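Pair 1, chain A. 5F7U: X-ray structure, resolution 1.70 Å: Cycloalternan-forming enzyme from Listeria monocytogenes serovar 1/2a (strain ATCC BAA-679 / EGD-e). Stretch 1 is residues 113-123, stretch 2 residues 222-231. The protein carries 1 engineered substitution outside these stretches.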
# COMPACT_ATOMS: atom_id res chain seq x y z
N PHE A 113 -1.87 -35.00 22.59
CA PHE A 113 -0.90 -33.91 22.49
C PHE A 113 0.47 -34.37 22.94
O PHE A 113 0.59 -35.31 23.74
CB PHE A 113 -1.35 -32.60 23.20
CG PHE A 113 -1.53 -32.72 24.71
CD1 PHE A 113 -0.46 -32.50 25.59
CD2 PHE A 113 -2.80 -32.98 25.25
CE1 PHE A 113 -0.66 -32.57 26.98
CE2 PHE A 113 -3.00 -33.04 26.63
CZ PHE A 113 -1.93 -32.84 27.50
N TYR A 114 1.50 -33.72 22.40
CA TYR A 114 2.88 -34.04 22.70
C TYR A 114 3.51 -32.83 23.38
O TYR A 114 3.49 -31.72 22.83
CB TYR A 114 3.66 -34.40 21.44
CG TYR A 114 3.01 -35.47 20.60
CD1 TYR A 114 3.29 -36.83 20.81
CD2 TYR A 114 2.11 -35.13 19.56
CE1 TYR A 114 2.69 -37.81 20.03
CE2 TYR A 114 1.51 -36.11 18.78
CZ TYR A 114 1.81 -37.44 19.02
OH TYR A 114 1.21 -38.40 18.23
N VAL A 115 4.07 -33.04 24.55
CA VAL A 115 4.54 -31.94 25.38
C VAL A 115 5.94 -31.53 24.94
O VAL A 115 6.85 -32.35 24.83
CB VAL A 115 4.46 -32.31 26.87
CG1 VAL A 115 4.98 -31.17 27.74
CG2 VAL A 115 3.00 -32.63 27.24
N THR A 116 6.09 -30.23 24.68
CA THR A 116 7.26 -29.70 24.02
C THR A 116 8.11 -28.80 24.92
O THR A 116 7.66 -28.34 25.97
CB THR A 116 6.82 -28.87 22.79
OG1 THR A 116 5.87 -27.88 23.23
CG2 THR A 116 6.16 -29.77 21.73
N ASP A 117 9.35 -28.56 24.49
CA ASP A 117 10.17 -27.50 25.04
C ASP A 117 11.12 -27.00 23.98
O ASP A 117 11.32 -27.66 22.95
CB ASP A 117 10.93 -27.95 26.32
CG ASP A 117 11.22 -26.80 27.29
OD1 ASP A 117 11.12 -25.61 26.92
OD2 ASP A 117 11.56 -27.10 28.45
N TRP A 118 11.69 -25.81 24.21
CA TRP A 118 12.62 -25.19 23.26
C TRP A 118 13.98 -25.86 23.24
O TRP A 118 14.53 -26.22 24.29
CB TRP A 118 12.74 -23.69 23.57
CG TRP A 118 11.50 -22.94 23.19
CD1 TRP A 118 10.48 -22.56 24.02
CD2 TRP A 118 11.13 -22.54 21.88
NE1 TRP A 118 9.49 -21.92 23.29
CE2 TRP A 118 9.85 -21.91 21.97
CE3 TRP A 118 11.73 -22.67 20.61
CZ2 TRP A 118 9.19 -21.38 20.86
CZ3 TRP A 118 11.06 -22.15 19.49
CH2 TRP A 118 9.80 -21.51 19.63
N GLU A 119 14.51 -26.03 22.03
CA GLU A 119 15.90 -26.43 21.80
C GLU A 119 16.48 -25.36 20.89
O GLU A 119 15.79 -24.85 20.00
CB GLU A 119 15.97 -27.78 21.10
CG GLU A 119 15.38 -28.92 21.93
CD GLU A 119 15.41 -30.27 21.22
OE1 GLU A 119 15.72 -30.35 20.00
OE2 GLU A 119 15.11 -31.26 21.90
N TYR A 120 17.74 -24.99 21.13
CA TYR A 120 18.37 -23.92 20.36
C TYR A 120 19.67 -24.40 19.76
O TYR A 120 20.24 -25.36 20.23
CB TYR A 120 18.66 -22.69 21.24
CG TYR A 120 17.43 -22.08 21.87
CD1 TYR A 120 16.71 -21.08 21.20
CD2 TYR A 120 17.01 -22.46 23.16
CE1 TYR A 120 15.59 -20.50 21.77
CE2 TYR A 120 15.88 -21.89 23.74
CZ TYR A 120 15.19 -20.91 23.04
OH TYR A 120 14.07 -20.33 23.60
N VAL A 121 20.11 -23.73 18.71
CA VAL A 121 21.44 -23.96 18.15
C VAL A 121 22.45 -23.55 19.22
O VAL A 121 22.33 -22.47 19.82
CB VAL A 121 21.66 -23.15 16.85
CG1 VAL A 121 23.11 -23.22 16.40
CG2 VAL A 121 20.75 -23.66 15.74
N GLN A 122 23.43 -24.42 19.47
CA GLN A 122 24.55 -24.10 20.34
C GLN A 122 25.73 -23.59 19.50
O GLN A 122 25.87 -22.38 19.31
CB GLN A 122 24.93 -25.29 21.25
CG GLN A 122 26.18 -25.09 22.12
CD GLN A 122 26.14 -23.84 22.98
OE1 GLN A 122 25.12 -23.55 23.63
NE2 GLN A 122 27.25 -23.10 23.02
N ASP A 123 26.55 -24.52 18.98
CA ASP A 123 27.75 -24.19 18.20
C ASP A 123 27.69 -24.67 16.76
O ASP A 123 27.01 -25.65 16.45
CB ASP A 123 28.99 -24.83 18.85
CG ASP A 123 29.25 -24.32 20.26
OD1 ASP A 123 28.79 -23.24 20.62
OD2 ASP A 123 29.95 -25.03 21.01
N ALA A 222 23.38 -15.04 21.97
CA ALA A 222 23.28 -16.17 21.05
C ALA A 222 22.24 -17.17 21.58
O ALA A 222 21.32 -16.74 22.30
CB ALA A 222 24.65 -16.80 20.78
N ASN A 223 22.36 -18.47 21.26
CA ASN A 223 21.20 -19.39 21.40
C ASN A 223 19.90 -18.70 20.94
O ASN A 223 18.84 -18.78 21.58
CB ASN A 223 21.09 -19.95 22.82
CG ASN A 223 22.37 -20.62 23.27
OD1 ASN A 223 22.94 -21.44 22.55
ND2 ASN A 223 22.83 -20.26 24.47
N SER A 224 20.02 -17.97 19.85
CA SER A 224 18.93 -17.13 19.41
C SER A 224 17.95 -17.97 18.57
O SER A 224 16.73 -17.75 18.58
CB SER A 224 19.50 -15.94 18.62
OG SER A 224 20.10 -16.37 17.41
N LEU A 225 18.49 -18.99 17.89
CA LEU A 225 17.76 -19.71 16.87
C LEU A 225 17.31 -21.07 17.40
O LEU A 225 18.14 -21.88 17.81
CB LEU A 225 18.68 -19.89 15.65
CG LEU A 225 18.23 -20.67 14.42
CD1 LEU A 225 16.94 -20.09 13.83
CD2 LEU A 225 19.37 -20.63 13.42
N GLY A 226 16.00 -21.30 17.38
CA GLY A 226 15.45 -22.46 18.07
C GLY A 226 14.17 -23.02 17.51
O GLY A 226 13.55 -22.42 16.62
N TRP A 227 13.77 -24.17 18.04
CA TRP A 227 12.57 -24.89 17.60
C TRP A 227 11.95 -25.52 18.85
O TRP A 227 12.66 -25.85 19.83
CB TRP A 227 12.91 -25.96 16.54
CG TRP A 227 14.00 -26.89 16.98
CD1 TRP A 227 13.86 -28.12 17.56
CD2 TRP A 227 15.41 -26.63 16.94
NE1 TRP A 227 15.09 -28.65 17.86
CE2 TRP A 227 16.06 -27.76 17.49
CE3 TRP A 227 16.19 -25.56 16.46
CZ2 TRP A 227 17.46 -27.85 17.59
CZ3 TRP A 227 17.58 -25.64 16.57
CH2 TRP A 227 18.20 -26.78 17.13
N LEU A 228 10.64 -25.69 18.80
CA LEU A 228 9.84 -26.17 19.93
C LEU A 228 9.41 -27.60 19.62
O LEU A 228 8.71 -27.83 18.65
CB LEU A 228 8.63 -25.24 20.11
CG LEU A 228 7.65 -25.56 21.22
CD1 LEU A 228 8.33 -25.45 22.58
CD2 LEU A 228 6.47 -24.60 21.13
N THR A 229 9.86 -28.57 20.43
CA THR A 229 9.76 -29.97 20.05
C THR A 229 9.56 -30.86 21.28
O THR A 229 9.96 -30.49 22.39
CB THR A 229 11.02 -30.44 19.25
OG1 THR A 229 10.84 -31.79 18.82
CG2 THR A 229 12.30 -30.39 20.10
N ASP A 230 8.92 -32.00 21.07
CA ASP A 230 8.90 -33.04 22.10
C ASP A 230 10.14 -33.94 22.00
O ASP A 230 10.33 -34.82 22.84
CB ASP A 230 7.59 -33.85 22.07
CG ASP A 230 7.49 -34.77 20.85
OD1 ASP A 230 8.09 -34.47 19.79
OD2 ASP A 230 6.81 -35.78 20.96
N GLY A 231 10.95 -33.71 20.96
CA GLY A 231 12.16 -34.50 20.67
C GLY A 231 11.93 -35.80 19.92
O GLY A 231 12.87 -36.60 19.73
O HOH W 1 24.00 -19.92 19.48

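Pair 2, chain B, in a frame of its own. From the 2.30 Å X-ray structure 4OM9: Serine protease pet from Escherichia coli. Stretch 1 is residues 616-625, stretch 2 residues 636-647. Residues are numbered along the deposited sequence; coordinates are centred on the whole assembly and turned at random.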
# COMPACT_ATOMS: atom_id res chain seq x y z
N ASP B 616 -9.27 -2.56 11.50
CA ASP B 616 -9.26 -3.91 12.06
C ASP B 616 -7.84 -4.32 12.46
O ASP B 616 -6.88 -4.01 11.75
CB ASP B 616 -9.82 -4.92 11.04
CG ASP B 616 -10.04 -6.31 11.63
OD1 ASP B 616 -9.45 -6.62 12.69
OD2 ASP B 616 -10.81 -7.09 11.06
N LYS B 617 -7.74 -5.05 13.56
CA LYS B 617 -6.45 -5.38 14.16
C LYS B 617 -5.80 -6.59 13.52
O LYS B 617 -4.61 -6.84 13.72
CB LYS B 617 -6.62 -5.65 15.65
CG LYS B 617 -6.99 -7.09 15.96
CD LYS B 617 -8.03 -7.18 17.08
CE LYS B 617 -7.64 -6.35 18.28
NZ LYS B 617 -8.81 -6.17 19.20
N THR B 618 -6.58 -7.35 12.77
CA THR B 618 -6.07 -8.58 12.20
C THR B 618 -5.47 -8.33 10.83
O THR B 618 -6.14 -7.83 9.92
CB THR B 618 -7.17 -9.64 12.10
OG1 THR B 618 -7.83 -9.75 13.36
CG2 THR B 618 -6.57 -10.99 11.71
N ALA B 619 -4.20 -8.66 10.69
CA ALA B 619 -3.52 -8.52 9.42
C ALA B 619 -3.00 -9.87 8.96
O ALA B 619 -2.82 -10.78 9.77
CB ALA B 619 -2.39 -7.50 9.52
N TYR B 620 -2.80 -10.01 7.66
CA TYR B 620 -2.40 -11.28 7.07
C TYR B 620 -1.05 -11.19 6.39
O TYR B 620 -0.73 -10.20 5.74
CB TYR B 620 -3.46 -11.77 6.08
CG TYR B 620 -4.83 -11.92 6.72
CD1 TYR B 620 -5.62 -10.80 6.99
CD2 TYR B 620 -5.34 -13.17 7.06
CE1 TYR B 620 -6.85 -10.92 7.58
CE2 TYR B 620 -6.58 -13.30 7.66
CZ TYR B 620 -7.33 -12.17 7.90
OH TYR B 620 -8.56 -12.25 8.49
N ILE B 621 -0.24 -12.23 6.55
CA ILE B 621 1.00 -12.30 5.79
C ILE B 621 1.11 -13.65 5.12
O ILE B 621 0.45 -14.63 5.53
CB ILE B 621 2.25 -12.06 6.67
CG1 ILE B 621 2.41 -13.17 7.71
CG2 ILE B 621 2.17 -10.71 7.34
CD1 ILE B 621 3.71 -13.07 8.53
N ASP B 622 1.96 -13.70 4.09
CA ASP B 622 2.16 -14.85 3.23
C ASP B 622 3.59 -15.32 3.44
O ASP B 622 4.53 -14.60 3.12
CB ASP B 622 1.86 -14.46 1.77
CG ASP B 622 2.19 -15.56 0.73
OD1 ASP B 622 2.45 -16.73 1.11
OD2 ASP B 622 2.16 -15.24 -0.48
N LEU B 623 3.76 -16.51 4.00
CA LEU B 623 5.08 -17.05 4.20
C LEU B 623 5.88 -17.31 2.89
O LEU B 623 7.08 -17.56 2.94
CB LEU B 623 4.99 -18.34 5.01
CG LEU B 623 4.52 -18.12 6.45
CD1 LEU B 623 4.47 -19.43 7.22
CD2 LEU B 623 5.42 -17.09 7.16
N TYR B 624 5.21 -17.24 1.74
CA TYR B 624 5.91 -17.40 0.48
C TYR B 624 5.69 -16.20 -0.42
O TYR B 624 5.90 -16.28 -1.64
CB TYR B 624 5.47 -18.65 -0.25
CG TYR B 624 5.76 -19.93 0.49
CD1 TYR B 624 7.06 -20.39 0.63
CD2 TYR B 624 4.73 -20.69 1.03
CE1 TYR B 624 7.34 -21.57 1.29
CE2 TYR B 624 4.99 -21.87 1.71
CZ TYR B 624 6.30 -22.30 1.84
OH TYR B 624 6.58 -23.48 2.50
N SER B 625 5.28 -15.10 0.19
CA SER B 625 5.24 -13.82 -0.48
C SER B 625 6.56 -13.54 -1.23
O SER B 625 7.65 -13.70 -0.67
CB SER B 625 4.96 -12.72 0.55
OG SER B 625 5.07 -11.44 -0.03
N PHE B 636 1.80 -22.77 -8.08
CA PHE B 636 1.69 -21.65 -7.16
C PHE B 636 1.53 -22.17 -5.75
O PHE B 636 0.76 -23.10 -5.51
CB PHE B 636 0.52 -20.77 -7.55
CG PHE B 636 0.21 -19.69 -6.58
CD1 PHE B 636 0.83 -18.45 -6.67
CD2 PHE B 636 -0.75 -19.89 -5.60
CE1 PHE B 636 0.50 -17.44 -5.79
CE2 PHE B 636 -1.08 -18.88 -4.71
CZ PHE B 636 -0.46 -17.66 -4.80
N ARG B 637 2.26 -21.55 -4.82
CA ARG B 637 2.23 -21.91 -3.41
C ARG B 637 1.82 -20.67 -2.60
O ARG B 637 2.15 -19.54 -2.97
CB ARG B 637 3.60 -22.45 -2.97
CG ARG B 637 4.53 -21.38 -2.35
CD ARG B 637 5.94 -21.28 -2.93
NE ARG B 637 6.90 -22.17 -2.28
CZ ARG B 637 8.23 -22.00 -2.29
NH1 ARG B 637 8.78 -20.95 -2.88
NH2 ARG B 637 9.00 -22.89 -1.68
N GLN B 638 1.08 -20.88 -1.52
CA GLN B 638 0.77 -19.78 -0.59
C GLN B 638 0.48 -20.35 0.79
O GLN B 638 -0.17 -21.38 0.91
CB GLN B 638 -0.41 -18.93 -1.09
CG GLN B 638 -0.70 -17.70 -0.20
CD GLN B 638 -1.63 -16.67 -0.86
OE1 GLN B 638 -2.87 -16.81 -0.86
NE2 GLN B 638 -1.04 -15.61 -1.40
N ASP B 639 0.99 -19.68 1.81
CA ASP B 639 0.79 -20.09 3.20
C ASP B 639 0.57 -18.85 4.04
O ASP B 639 1.45 -18.01 4.18
CB ASP B 639 1.97 -20.89 3.74
CG ASP B 639 1.67 -21.57 5.06
OD1 ASP B 639 0.57 -21.34 5.61
OD2 ASP B 639 2.51 -22.34 5.55
N ILE B 640 -0.63 -18.75 4.60
CA ILE B 640 -1.07 -17.52 5.22
C ILE B 640 -1.06 -17.60 6.74
O ILE B 640 -1.54 -18.56 7.33
CB ILE B 640 -2.48 -17.16 4.73
CG1 ILE B 640 -2.43 -16.77 3.26
CG2 ILE B 640 -3.05 -16.01 5.53
CD1 ILE B 640 -3.77 -16.70 2.64
N LYS B 641 -0.49 -16.58 7.37
CA LYS B 641 -0.64 -16.41 8.81
C LYS B 641 -1.33 -15.09 9.11
O LYS B 641 -1.22 -14.11 8.36
CB LYS B 641 0.71 -16.48 9.52
CG LYS B 641 1.32 -17.87 9.47
CD LYS B 641 0.37 -18.90 10.09
CE LYS B 641 0.54 -20.28 9.46
NZ LYS B 641 1.90 -20.84 9.66
N SER B 642 -2.05 -15.06 10.22
CA SER B 642 -2.68 -13.84 10.65
C SER B 642 -2.53 -13.68 12.15
O SER B 642 -2.26 -14.64 12.87
CB SER B 642 -4.16 -13.83 10.25
OG SER B 642 -4.82 -14.98 10.74
N GLY B 643 -2.70 -12.45 12.62
CA GLY B 643 -2.63 -12.15 14.03
C GLY B 643 -2.78 -10.65 14.21
O GLY B 643 -2.89 -9.91 13.24
N ASP B 644 -2.79 -10.21 15.45
CA ASP B 644 -2.83 -8.80 15.74
C ASP B 644 -1.62 -8.08 15.16
O ASP B 644 -0.47 -8.53 15.32
CB ASP B 644 -2.89 -8.58 17.25
CG ASP B 644 -4.17 -9.12 17.87
OD1 ASP B 644 -5.21 -9.13 17.18
OD2 ASP B 644 -4.14 -9.54 19.05
N SER B 645 -1.88 -6.98 14.47
CA SER B 645 -0.80 -6.11 14.03
C SER B 645 -1.39 -4.76 13.77
O SER B 645 -2.00 -4.53 12.73
CB SER B 645 -0.10 -6.64 12.77
OG SER B 645 1.04 -5.85 12.46
N ILE B 646 -1.19 -3.87 14.72
CA ILE B 646 -1.89 -2.60 14.74
C ILE B 646 -1.04 -1.54 14.05
O ILE B 646 0.16 -1.45 14.29
CB ILE B 646 -2.24 -2.19 16.20
CG1 ILE B 646 -3.11 -3.27 16.84
CG2 ILE B 646 -2.92 -0.82 16.25
CD1 ILE B 646 -2.71 -3.65 18.25
N GLY B 647 -1.67 -0.78 13.16
CA GLY B 647 -1.01 0.29 12.44
C GLY B 647 -2.06 1.23 11.89
O GLY B 647 -3.25 0.93 11.90
O HOH W 2 -4.26 -4.60 10.96

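The sharpest difference between these two antiparallel strand pairs lies where Gly A226 of pair 1 superposes on Ile B640 of pair 2. In pair 1 the side chain opposite belongs to Tyr A120, whose CD1 lies 3.6 Å from Gly A226 CA; a CB modelled on the glycine would fall 2.5 Å from that same CD1 and clash. In pair 2 the matching position across the strands is Asp B622, a smaller residue, and Ile B640 keeps its full side chain, its CG2 reaching the edge of the Tyr B620 ring, 4.0 Å from CD2. Where one pair places bulk on the first strand, the other places it on the second.

The frame beneath is common. Fourteen central residues superpose with an RMSD of 1.0 Å, and the strands run at 151° in pair 1 and 154° in pair 2. Backbone hydrogen bonds fix the register. Glu A119 N donates to Trp A227 O (2.9 Å) and Trp A227 N to Glu A119 O (2.9 Å); at the matched positions, Ile B621 N donates to Lys B641 O and Lys B641 N to Ile B621 O, both at 2.8 Å. Beyond this, Val A121 N to Leu A225 O and Leu B623 N to Asp B639 O, again both 2.8 Å, extend the ladder identically. The pairing is less even further along: Thr A229 N reaches Asp A117 O at 3.1 Å, whereas its counterpart from Gly B643 N to Ala B619 O is weak at 3.3 Å.

Side chains dress this ladder differently. On the face bearing Trp A118 and Leu A228, the indole offers a broad surface, and Leu A228 CB sits 3.8 Å from the centroid of its six-membered ring, almost on the normal. The matched Tyr B620 and Ser B642 make a slighter contact, CD2 to CB at 3.5 Å. On the other face, Trp A227 NE1 donates to Glu A119 OE1 (2.8 Å), so a buried carboxylate is bound directly across the strands. Ile B621 and Lys B641 have no such bond; their side chains meet through CG1 and CB, 4.1 Å apart.

Pair 2 instead invests in the turn that follows its first strand. Asp B622 OD1 accepts from Tyr B624 N (2.9 Å), and Arg B637 lies over one face of the Tyr B624 ring, with NE 3.4 Å from CD1. The principle is general: a backbone ladder sets the spacing, and quite different side chains can fill it.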